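Long-range contacts in exopolygalacturonate lyase (Vibrio vulnificus, PDB 5A29), which probably cleaves polygalacturonate (pectate) chains by beta-elimination, as a metal-binding lyase of polysaccharide lyase family 2: residues 173-181 and 239-247; 452-460 and 479-488. All coordinates share one frame; numbering follows the deposited sequence. Where two conformers were deposited one is given.

Interaction 1: residues 173-181 and 239-247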
loop_
_atom_site.group_PDB
_atom_site.type_symbol
_atom_site.label_atom_id
_atom_site.label_comp_id
_atom_site.label_asym_id
_atom_site.label_seq_id
_atom_site.Cartn_x
_atom_site.Cartn_y
_atom_site.Cartn_z
ATOM N N THR A 173 11.602 -3.876 -17.318
ATOM C CA THR A 173 10.490 -4.173 -16.392
ATOM C C THR A 173 10.377 -5.670 -16.174
ATOM O O THR A 173 10.234 -6.125 -15.012
ATOM C CB THR A 173 9.172 -3.599 -16.904
ATOM O OG1 THR A 173 9.369 -2.178 -16.987
ATOM C CG2 THR A 173 8.000 -3.919 -15.876
ATOM N N GLU A 174 10.490 -6.452 -17.260
ATOM C CA GLU A 174 10.657 -7.934 -17.099
ATOM C C GLU A 174 11.836 -8.297 -16.204
ATOM O O GLU A 174 11.690 -9.089 -15.254
ATOM C CB GLU A 174 10.840 -8.640 -18.446
ATOM C CG GLU A 174 11.022 -10.156 -18.337
ATOM C CD GLU A 174 11.506 -10.783 -19.626
ATOM O OE1 GLU A 174 11.243 -10.170 -20.672
ATOM O OE2 GLU A 174 12.154 -11.855 -19.595
ATOM N N ARG A 175 13.036 -7.766 -16.489
ATOM C CA ARG A 175 14.178 -8.065 -15.628
ATOM C C ARG A 175 13.976 -7.637 -14.167
ATOM O O ARG A 175 14.409 -8.326 -13.223
ATOM C CB ARG A 175 15.502 -7.474 -16.133
ATOM C CG ARG A 175 15.957 -8.065 -17.486
ATOM C CD ARG A 175 17.161 -7.287 -18.029
ATOM N NE ARG A 175 18.141 -6.900 -16.982
ATOM C CZ ARG A 175 19.122 -7.664 -16.511
ATOM N NH1 ARG A 175 19.300 -8.897 -16.980
ATOM N NH2 ARG A 175 19.940 -7.181 -15.585
ATOM N N TYR A 176 13.351 -6.486 -13.968
ATOM C CA TYR A 176 13.077 -6.042 -12.603
ATOM C C TYR A 176 12.226 -7.071 -11.806
ATOM O O TYR A 176 12.608 -7.422 -10.693
ATOM C CB TYR A 176 12.390 -4.643 -12.566
ATOM C CG TYR A 176 12.050 -4.317 -11.138
ATOM C CD1 TYR A 176 13.049 -3.975 -10.256
ATOM C CD2 TYR A 176 10.743 -4.461 -10.671
ATOM C CE1 TYR A 176 12.790 -3.763 -8.934
ATOM C CE2 TYR A 176 10.447 -4.272 -9.321
ATOM C CZ TYR A 176 11.473 -3.939 -8.477
ATOM O OH TYR A 176 11.218 -3.691 -7.177
ATOM N N ILE A 177 11.072 -7.459 -12.338
ATOM C CA ILE A 177 10.192 -8.404 -11.642
ATOM C C ILE A 177 10.931 -9.729 -11.324
ATOM O O ILE A 177 10.813 -10.284 -10.223
ATOM C CB ILE A 177 8.914 -8.647 -12.472
ATOM C CG1 ILE A 177 8.076 -7.345 -12.500
ATOM C CG2 ILE A 177 8.073 -9.823 -11.967
ATOM C CD1 ILE A 177 6.940 -7.426 -13.522
ATOM N N LYS A 178 11.687 -10.244 -12.307
ATOM C CA LYS A 178 12.494 -11.486 -12.092
ATOM C C LYS A 178 13.584 -11.273 -11.050
ATOM O O LYS A 178 13.790 -12.119 -10.191
ATOM C CB LYS A 178 13.078 -11.955 -13.459
ATOM C CG LYS A 178 11.990 -12.495 -14.385
ATOM C CD LYS A 178 12.657 -12.964 -15.723
ATOM C CE LYS A 178 11.614 -13.581 -16.636
ATOM N NZ LYS A 178 12.222 -14.015 -17.929
ATOM N N ALA A 179 14.185 -10.084 -11.027
ATOM C CA ALA A 179 15.234 -9.767 -10.058
ATOM C C ALA A 179 14.638 -9.572 -8.684
ATOM O O ALA A 179 15.250 -9.936 -7.682
ATOM C CB ALA A 179 16.016 -8.506 -10.463
ATOM N N PHE A 180 13.416 -9.029 -8.630
ATOM C CA PHE A 180 12.763 -8.750 -7.304
ATOM C C PHE A 180 12.534 -10.144 -6.626
ATOM O O PHE A 180 12.872 -10.374 -5.474
ATOM C CB PHE A 180 11.417 -8.029 -7.664
ATOM C CG PHE A 180 10.521 -7.709 -6.475
ATOM C CD1 PHE A 180 11.038 -7.494 -5.210
ATOM C CD2 PHE A 180 9.166 -7.553 -6.678
ATOM C CE1 PHE A 180 10.209 -7.122 -4.118
ATOM C CE2 PHE A 180 8.300 -7.210 -5.616
ATOM C CZ PHE A 180 8.821 -7.035 -4.316
ATOM N N TRP A 181 11.890 -11.048 -7.338
ATOM C CA TRP A 181 11.666 -12.413 -6.797
ATOM C C TRP A 181 13.020 -13.086 -6.434
ATOM O O TRP A 181 13.184 -13.617 -5.345
ATOM C CB TRP A 181 10.853 -13.255 -7.774
ATOM C CG TRP A 181 9.364 -13.111 -7.602
ATOM C CD1 TRP A 181 8.568 -12.002 -7.965
ATOM C CD2 TRP A 181 8.474 -14.076 -7.028
ATOM N NE1 TRP A 181 7.242 -12.259 -7.634
ATOM C CE2 TRP A 181 7.155 -13.523 -7.087
ATOM C CE3 TRP A 181 8.651 -15.394 -6.505
ATOM C CZ2 TRP A 181 6.045 -14.222 -6.641
ATOM C CZ3 TRP A 181 7.549 -16.085 -6.045
ATOM C CH2 TRP A 181 6.248 -15.515 -6.131
ATOM N N ASP A 239 3.331 -7.587 -2.609
ATOM C CA ASP A 239 4.046 -6.962 -3.779
ATOM C C ASP A 239 4.591 -8.075 -4.685
ATOM O O ASP A 239 4.670 -7.923 -5.893
ATOM C CB ASP A 239 5.279 -6.196 -3.297
ATOM C CG ASP A 239 5.072 -4.653 -3.254
ATOM O OD1 ASP A 239 4.536 -4.016 -4.212
ATOM O OD2 ASP A 239 5.540 -4.085 -2.281
ATOM N N LEU A 240 5.112 -9.153 -4.089
ATOM C CA LEU A 240 5.594 -10.267 -4.947
ATOM C C LEU A 240 4.537 -10.904 -5.812
ATOM O O LEU A 240 4.788 -11.143 -6.996
ATOM C CB LEU A 240 6.307 -11.353 -4.084
ATOM C CG LEU A 240 7.670 -10.822 -3.564
ATOM C CD1 LEU A 240 8.150 -11.720 -2.408
ATOM C CD2 LEU A 240 8.759 -10.718 -4.651
ATOM N N ILE A 241 3.368 -11.116 -5.241
ATOM C CA ILE A 241 2.210 -11.722 -5.935
ATOM C C ILE A 241 1.808 -10.752 -7.068
ATOM O O ILE A 241 1.662 -11.180 -8.208
ATOM C CB ILE A 241 1.016 -11.895 -4.971
ATOM C CG1 ILE A 241 1.279 -13.067 -3.964
ATOM C CG2 ILE A 241 -0.246 -12.235 -5.699
ATOM C CD1 ILE A 241 0.479 -12.945 -2.705
ATOM N N TYR A 242 1.680 -9.467 -6.727
ATOM C CA TYR A 242 1.291 -8.449 -7.709
ATOM C C TYR A 242 2.291 -8.457 -8.896
ATOM O O TYR A 242 1.871 -8.437 -10.064
ATOM C CB TYR A 242 1.178 -7.035 -7.026
ATOM C CG TYR A 242 0.806 -5.921 -8.033
ATOM C CD1 TYR A 242 -0.341 -6.018 -8.846
ATOM C CD2 TYR A 242 1.574 -4.757 -8.095
ATOM C CE1 TYR A 242 -0.653 -4.994 -9.753
ATOM C CE2 TYR A 242 1.268 -3.744 -9.005
ATOM C CZ TYR A 242 0.155 -3.863 -9.801
ATOM O OH TYR A 242 -0.087 -2.874 -10.768
ATOM N N ALA A 243 3.592 -8.467 -8.591
ATOM C CA ALA A 243 4.618 -8.365 -9.640
ATOM C C ALA A 243 4.593 -9.579 -10.560
ATOM O O ALA A 243 4.622 -9.428 -11.775
ATOM C CB ALA A 243 5.985 -8.148 -9.060
ATOM N N ALA A 244 4.420 -10.763 -9.988
ATOM C CA ALA A 244 4.476 -12.028 -10.784
ATOM C C ALA A 244 3.268 -12.038 -11.695
ATOM O O ALA A 244 3.380 -12.325 -12.884
ATOM C CB ALA A 244 4.401 -13.212 -9.853
ATOM N N TYR A 245 2.116 -11.596 -11.181
ATOM C CA TYR A 245 0.939 -11.609 -12.033
ATOM C C TYR A 245 0.974 -10.521 -13.119
ATOM O O TYR A 245 0.419 -10.700 -14.210
ATOM C CB TYR A 245 -0.296 -11.476 -11.199
ATOM C CG TYR A 245 -0.882 -12.771 -10.719
ATOM C CD1 TYR A 245 -1.576 -13.607 -11.599
ATOM C CD2 TYR A 245 -0.771 -13.156 -9.360
ATOM C CE1 TYR A 245 -2.181 -14.788 -11.169
ATOM C CE2 TYR A 245 -1.392 -14.347 -8.912
ATOM C CZ TYR A 245 -2.101 -15.141 -9.817
ATOM O OH TYR A 245 -2.757 -16.299 -9.399
ATOM N N GLN A 246 1.622 -9.396 -12.824
ATOM C CA GLN A 246 1.769 -8.339 -13.866
ATOM C C GLN A 246 2.808 -8.788 -14.934
ATOM O O GLN A 246 2.651 -8.518 -16.130
ATOM C CB GLN A 246 2.231 -6.996 -13.249
ATOM C CG GLN A 246 1.166 -6.360 -12.379
ATOM C CD GLN A 246 -0.200 -6.394 -13.047
ATOM O OE1 GLN A 246 -0.409 -5.692 -14.033
ATOM N NE2 GLN A 246 -1.098 -7.267 -12.583
ATOM N N LEU A 247 3.800 -9.528 -14.537
ATOM C CA LEU A 247 4.701 -10.099 -15.573
ATOM C C LEU A 247 3.907 -11.006 -16.533
ATOM O O LEU A 247 4.009 -10.865 -17.792
ATOM C CB LEU A 247 5.930 -10.784 -14.929
ATOM C CG LEU A 247 6.848 -11.598 -15.884
ATOM C CD1 LEU A 247 7.543 -10.713 -16.912
ATOM C CD2 LEU A 247 7.921 -12.368 -15.089
#
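Two neighbouring, roughly antiparallel helices, 170-184 and 234-250, meet here, and Phe180 and Trp181 of the first receive the CD2 methyl of Leu240 from the second between their rings. That methyl sits almost centrally over one face of the Phe180 ring, 3.6 Å from its centroid. It also lies over the indole, 3.7 Å from the centroid of the Trp181 five-membered ring. Trp181 NE1 donates to Leu240 O at 2.8 Å. That bond is bent (141° at the hydrogen) and arrives above the carbonyl plane, while the helical N-H of Ala244 reaches the same oxygen from the opposite face. This buried pair belongs to the helical core of what family 2 lyases build as an alpha/alpha barrel, its short segment axes 9.6 Å apart at an angle of 144°. At Ala243 the backbone itself is touched: Ile177 CG2 lies 3.5 Å from Ala243 O. With CG1 anti to the carbonyl carbon (chi1 -68°) and the branch extended beyond it, CD1 of Ile177 reaches Leu247 CB, 3.8 Å away. Leu247 CD2 in turn rests across the aliphatic chain of Lys178. Asp239 puts CB at the edge of the Phe180 ring, and its carboxylate is taken by the backbone N-H groups of His158 and Tyr159. The other face of Phe180 carries Tyr176 OH near its rim, hydrogen-bonded to His153, the residue before the manganese ligand Glu154.

Interaction 2: residues 452-460 and 479-488. With EDO (1,2-ethanediol), chain P.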
loop_
_atom_site.group_PDB
_atom_site.type_symbol
_atom_site.label_atom_id
_atom_site.label_comp_id
_atom_site.label_asym_id
_atom_site.label_seq_id
_atom_site.Cartn_x
_atom_site.Cartn_y
_atom_site.Cartn_z
ATOM N N ALA A 452 -28.985 -2.019 -3.976
ATOM C CA ALA A 452 -28.297 -1.250 -5.034
ATOM C C ALA A 452 -29.275 -0.649 -6.047
ATOM O O ALA A 452 -28.864 0.152 -6.911
ATOM C CB ALA A 452 -27.304 -2.107 -5.748
ATOM N N LYS A 453 -30.553 -1.041 -5.990
ATOM C CA LYS A 453 -31.523 -0.384 -6.868
ATOM C C LYS A 453 -32.089 0.887 -6.213
ATOM O O LYS A 453 -32.784 1.625 -6.877
ATOM C CB LYS A 453 -32.663 -1.369 -7.297
ATOM C CG LYS A 453 -32.134 -2.646 -7.955
ATOM C CD LYS A 453 -33.179 -3.311 -8.846
ATOM C CE LYS A 453 -34.291 -3.895 -8.025
ATOM N NZ LYS A 453 -33.643 -4.676 -6.939
ATOM N N ALA A 454 -31.839 1.137 -4.922
ATOM C CA ALA A 454 -32.432 2.304 -4.247
ATOM C C ALA A 454 -31.864 3.607 -4.827
ATOM O O ALA A 454 -30.795 3.636 -5.397
ATOM C CB ALA A 454 -32.193 2.266 -2.743
ATOM N N LYS A 455 -32.599 4.690 -4.711
ATOM C CA LYS A 455 -32.003 5.983 -5.003
ATOM C C LYS A 455 -31.481 6.472 -3.613
ATOM O O LYS A 455 -32.237 6.487 -2.654
ATOM C CB LYS A 455 -33.080 6.897 -5.564
ATOM C CG LYS A 455 -32.580 8.213 -6.087
ATOM C CD LYS A 455 -33.746 9.140 -6.377
ATOM C CE LYS A 455 -34.049 9.960 -5.136
ATOM N NZ LYS A 455 -34.875 11.124 -5.547
ATOM N N PRO A 456 -30.187 6.822 -3.506
ATOM C CA PRO A 456 -29.620 7.116 -2.171
ATOM C C PRO A 456 -30.108 8.491 -1.699
ATOM O O PRO A 456 -30.609 9.231 -2.529
ATOM C CB PRO A 456 -28.128 7.161 -2.440
ATOM C CG PRO A 456 -28.010 7.571 -3.910
ATOM C CD PRO A 456 -29.177 6.884 -4.569
ATOM N N THR A 457 -30.026 8.771 -0.397
ATOM C CA THR A 457 -30.249 10.105 0.192
ATOM C C THR A 457 -28.916 10.519 0.843
ATOM O O THR A 457 -28.615 10.127 1.971
ATOM C CB THR A 457 -31.382 10.052 1.252
ATOM O OG1 THR A 457 -32.586 9.641 0.584
ATOM C CG2 THR A 457 -31.642 11.434 1.848
ATOM N N LEU A 458 -28.084 11.222 0.093
ATOM C CA LEU A 458 -26.690 11.463 0.513
ATOM C C LEU A 458 -26.521 12.870 1.106
ATOM O O LEU A 458 -27.262 13.813 0.769
ATOM C CB LEU A 458 -25.748 11.318 -0.664
ATOM C CG LEU A 458 -25.855 9.958 -1.345
ATOM C CD1 LEU A 458 -25.033 9.928 -2.627
ATOM C CD2 LEU A 458 -25.437 8.897 -0.339
ATOM N N ASN A 459 -25.514 13.009 1.951
ATOM C CA ASN A 459 -25.205 14.266 2.665
ATOM C C ASN A 459 -24.331 15.139 1.765
ATOM O O ASN A 459 -23.120 14.911 1.633
ATOM C CB ASN A 459 -24.424 13.908 3.932
ATOM C CG ASN A 459 -24.102 15.117 4.812
ATOM O OD1 ASN A 459 -24.420 16.285 4.494
ATOM N ND2 ASN A 459 -23.388 14.842 5.879
ATOM N N MET A 460 -24.915 16.169 1.151
ATOM C CA MET A 460 -24.149 17.041 0.249
ATOM C C MET A 460 -23.376 18.141 1.003
ATOM O O MET A 460 -22.682 18.928 0.376
ATOM C CB MET A 460 -25.081 17.729 -0.767
ATOM C CG MET A 460 -25.967 16.772 -1.505
ATOM S SD MET A 460 -24.929 15.632 -2.476
ATOM C CE MET A 460 -26.186 14.429 -3.026
ATOM N N ILE A 479 -21.525 1.091 -9.833
ATOM C CA ILE A 479 -22.473 0.043 -9.396
ATOM C C ILE A 479 -23.940 0.359 -9.725
ATOM O O ILE A 479 -24.689 -0.507 -10.255
ATOM C CB ILE A 479 -22.309 -0.269 -7.885
ATOM C CG1 ILE A 479 -20.930 -0.881 -7.673
ATOM C CG2 ILE A 479 -23.456 -1.178 -7.399
ATOM C CD1 ILE A 479 -20.525 -0.958 -6.177
ATOM N N THR A 480 -24.400 1.525 -9.294
ATOM C CA THR A 480 -25.822 1.801 -9.190
ATOM C C THR A 480 -26.275 2.641 -10.411
ATOM O O THR A 480 -27.451 2.761 -10.663
ATOM C CB THR A 480 -26.130 2.636 -7.947
ATOM O OG1 THR A 480 -25.496 3.928 -8.056
ATOM C CG2 THR A 480 -25.714 1.906 -6.634
ATOM N N GLN A 481 -25.329 3.265 -11.102
ATOM C CA GLN A 481 -25.658 4.308 -12.112
ATOM C C GLN A 481 -26.523 5.488 -11.569
ATOM O O GLN A 481 -27.181 6.171 -12.368
ATOM C CB GLN A 481 -26.285 3.664 -13.386
ATOM C CG GLN A 481 -25.362 2.641 -14.043
ATOM C CD GLN A 481 -24.162 3.285 -14.682
ATOM O OE1 GLN A 481 -23.022 3.172 -14.200
ATOM N NE2 GLN A 481 -24.402 4.008 -15.730
ATOM N N GLN A 482 -26.548 5.735 -10.252
ATOM C CA GLN A 482 -27.340 6.801 -9.703
ATOM C C GLN A 482 -26.561 8.128 -9.701
ATOM O O GLN A 482 -25.532 8.220 -9.066
ATOM C CB GLN A 482 -27.814 6.487 -8.282
ATOM C CG GLN A 482 -28.776 5.276 -8.231
ATOM C CD GLN A 482 -30.098 5.578 -8.925
ATOM O OE1 GLN A 482 -30.708 4.679 -9.457
ATOM N NE2 GLN A 482 -30.531 6.860 -8.937
ATOM N N PRO A 483 -27.017 9.109 -10.487
ATOM C CA PRO A 483 -26.306 10.402 -10.537
ATOM C C PRO A 483 -26.194 11.124 -9.201
ATOM O O PRO A 483 -25.332 11.983 -9.049
ATOM C CB PRO A 483 -27.151 11.237 -11.553
ATOM C CG PRO A 483 -28.548 10.678 -11.400
ATOM C CD PRO A 483 -28.326 9.171 -11.199
ATOM N N GLU A 484 -27.045 10.852 -8.242
ATOM C CA GLU A 484 -26.795 11.342 -6.908
ATOM C C GLU A 484 -25.348 11.115 -6.391
ATOM O O GLU A 484 -24.843 11.966 -5.643
ATOM C CB GLU A 484 -27.731 10.723 -5.885
ATOM C CG GLU A 484 -29.214 11.088 -6.084
ATOM C CD GLU A 484 -29.957 10.245 -7.150
ATOM O OE1 GLU A 484 -29.375 9.387 -7.877
ATOM O OE2 GLU A 484 -31.183 10.471 -7.265
ATOM N N TYR A 485 -24.707 9.985 -6.729
ATOM C CA TYR A 485 -23.345 9.742 -6.236
ATOM C C TYR A 485 -22.374 10.731 -6.876
ATOM O O TYR A 485 -21.329 11.058 -6.301
ATOM C CB TYR A 485 -22.868 8.322 -6.590
ATOM C CG TYR A 485 -23.536 7.343 -5.633
ATOM C CD1 TYR A 485 -23.182 7.315 -4.288
ATOM C CD2 TYR A 485 -24.543 6.477 -6.097
ATOM C CE1 TYR A 485 -23.827 6.484 -3.383
ATOM C CE2 TYR A 485 -25.183 5.616 -5.239
ATOM C CZ TYR A 485 -24.790 5.611 -3.878
ATOM O OH TYR A 485 -25.420 4.780 -3.015
ATOM N N LEU A 486 -22.678 11.169 -8.090
ATOM C CA LEU A 486 -21.775 12.152 -8.736
ATOM C C LEU A 486 -21.983 13.544 -8.158
ATOM O O LEU A 486 -21.029 14.315 -8.107
ATOM C CB LEU A 486 -22.037 12.221 -10.241
ATOM C CG LEU A 486 -21.652 10.935 -10.969
ATOM C CD1 LEU A 486 -21.792 11.188 -12.469
ATOM C CD2 LEU A 486 -20.238 10.538 -10.622
ATOM N N GLU A 487 -23.218 13.892 -7.834
ATOM C CA GLU A 487 -23.486 15.144 -7.071
ATOM C C GLU A 487 -22.696 15.182 -5.760
ATOM O O GLU A 487 -22.035 16.167 -5.395
ATOM C CB GLU A 487 -24.972 15.277 -6.737
ATOM C CG GLU A 487 -25.310 16.604 -6.059
ATOM C CD GLU A 487 -26.815 16.888 -5.908
ATOM O OE1 GLU A 487 -27.655 16.053 -6.329
ATOM O OE2 GLU A 487 -27.162 17.930 -5.294
ATOM N N PHE A 488 -22.815 14.068 -5.026
ATOM C CA PHE A 488 -22.096 13.883 -3.764
ATOM C C PHE A 488 -20.579 13.975 -3.946
ATOM O O PHE A 488 -19.895 14.680 -3.172
ATOM C CB PHE A 488 -22.499 12.518 -3.162
ATOM C CG PHE A 488 -21.743 12.159 -1.893
ATOM C CD1 PHE A 488 -22.131 12.687 -0.690
ATOM C CD2 PHE A 488 -20.696 11.200 -1.949
ATOM C CE1 PHE A 488 -21.497 12.327 0.507
ATOM C CE2 PHE A 488 -20.020 10.843 -0.766
ATOM C CZ PHE A 488 -20.421 11.395 0.459
HETATM C C1 EDO P . -32.379 6.539 1.383
HETATM O O1 EDO P . -32.574 6.655 -0.038
HETATM C C2 EDO P . -33.224 5.421 1.991
HETATM O O2 EDO P . -33.928 4.745 0.942
HETATM O O HOH W 1 -29.690 1.844 -8.599
HETATM O O HOH W 2 -20.765 15.615 -0.448
#
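Pro456 lies over one face of the Tyr485 ring, with CG 4.1 Å from the ring centroid in a CH-pi contact, while CB of the same proline reaches the phenol end. Leu458 runs at about a right angle to that tyrosine and touches its CD1-CE1 flank obliquely, from the same side of the ring plane as the proline, with Leu458 CD1 3.6 Å from Tyr485 CD1. From there the methyl continues over the helix backbone to Phe488 CB, at 3.7 Å. Phe488, its CG anti to the backbone N (chi1 176°), turns a ring edge to the chain: Asn459 O lies near the ring plane, 3.3 Å from CE1. Met460 folds back at chi2 (-62°), which brings SD to 3.6 Å from Phe488 CA and lays CE across the Glu487 side chain. A water bridges Asn459 O and Phe488 O, donating to both carbonyls. These side chains pack the second strand and the preceding loop of a two-stranded antiparallel hairpin (446-447 with 457-458) against the connection between helices 467-480 and 484-500. Within that connection Thr480 OG1 accepts from Gln482 N, an ST turn, and also bonds to Leu476 O. Gln482 CG lies against Ala454 O, and its NE2 donates to Glu484 OE1 at 3.0 Å. That oxygen lies in the amide plane of Gln482 and is met on its syn side, the donor tilted somewhat out of the carboxylate plane. The Lys455 and Glu484 side chains cross at about a right angle; Lys455 NZ stays 4.1 Å from Glu484 OE2, too long for a salt bridge, though the opposite charges probably still attract. Thr457, whose side chain points away from the helix connection, accepts at OG1 from a 1,2-ethanediol hydroxyl, probably a crystallisation additive.

Interactions 1 and 2 follow one another along the chain and do not touch: their centres are 39 Å apart and their nearest atoms about 21 Å. Interaction 1 packs helix on helix with every touching residue buried, whereas interaction 2, about 28 Å from the centre of the chain, fixes a hairpin to a helix connection and is only partly buried. Interaction 1 is the nearer to the metal site. The Phe180 side chain is about 8 Å from that of Glu154 and about 11 Å from that of His196, which bind manganese together with His133, and the Ile241 side chain is about 7 Å from a bound tartrate. Interaction 2 lies away from these sites.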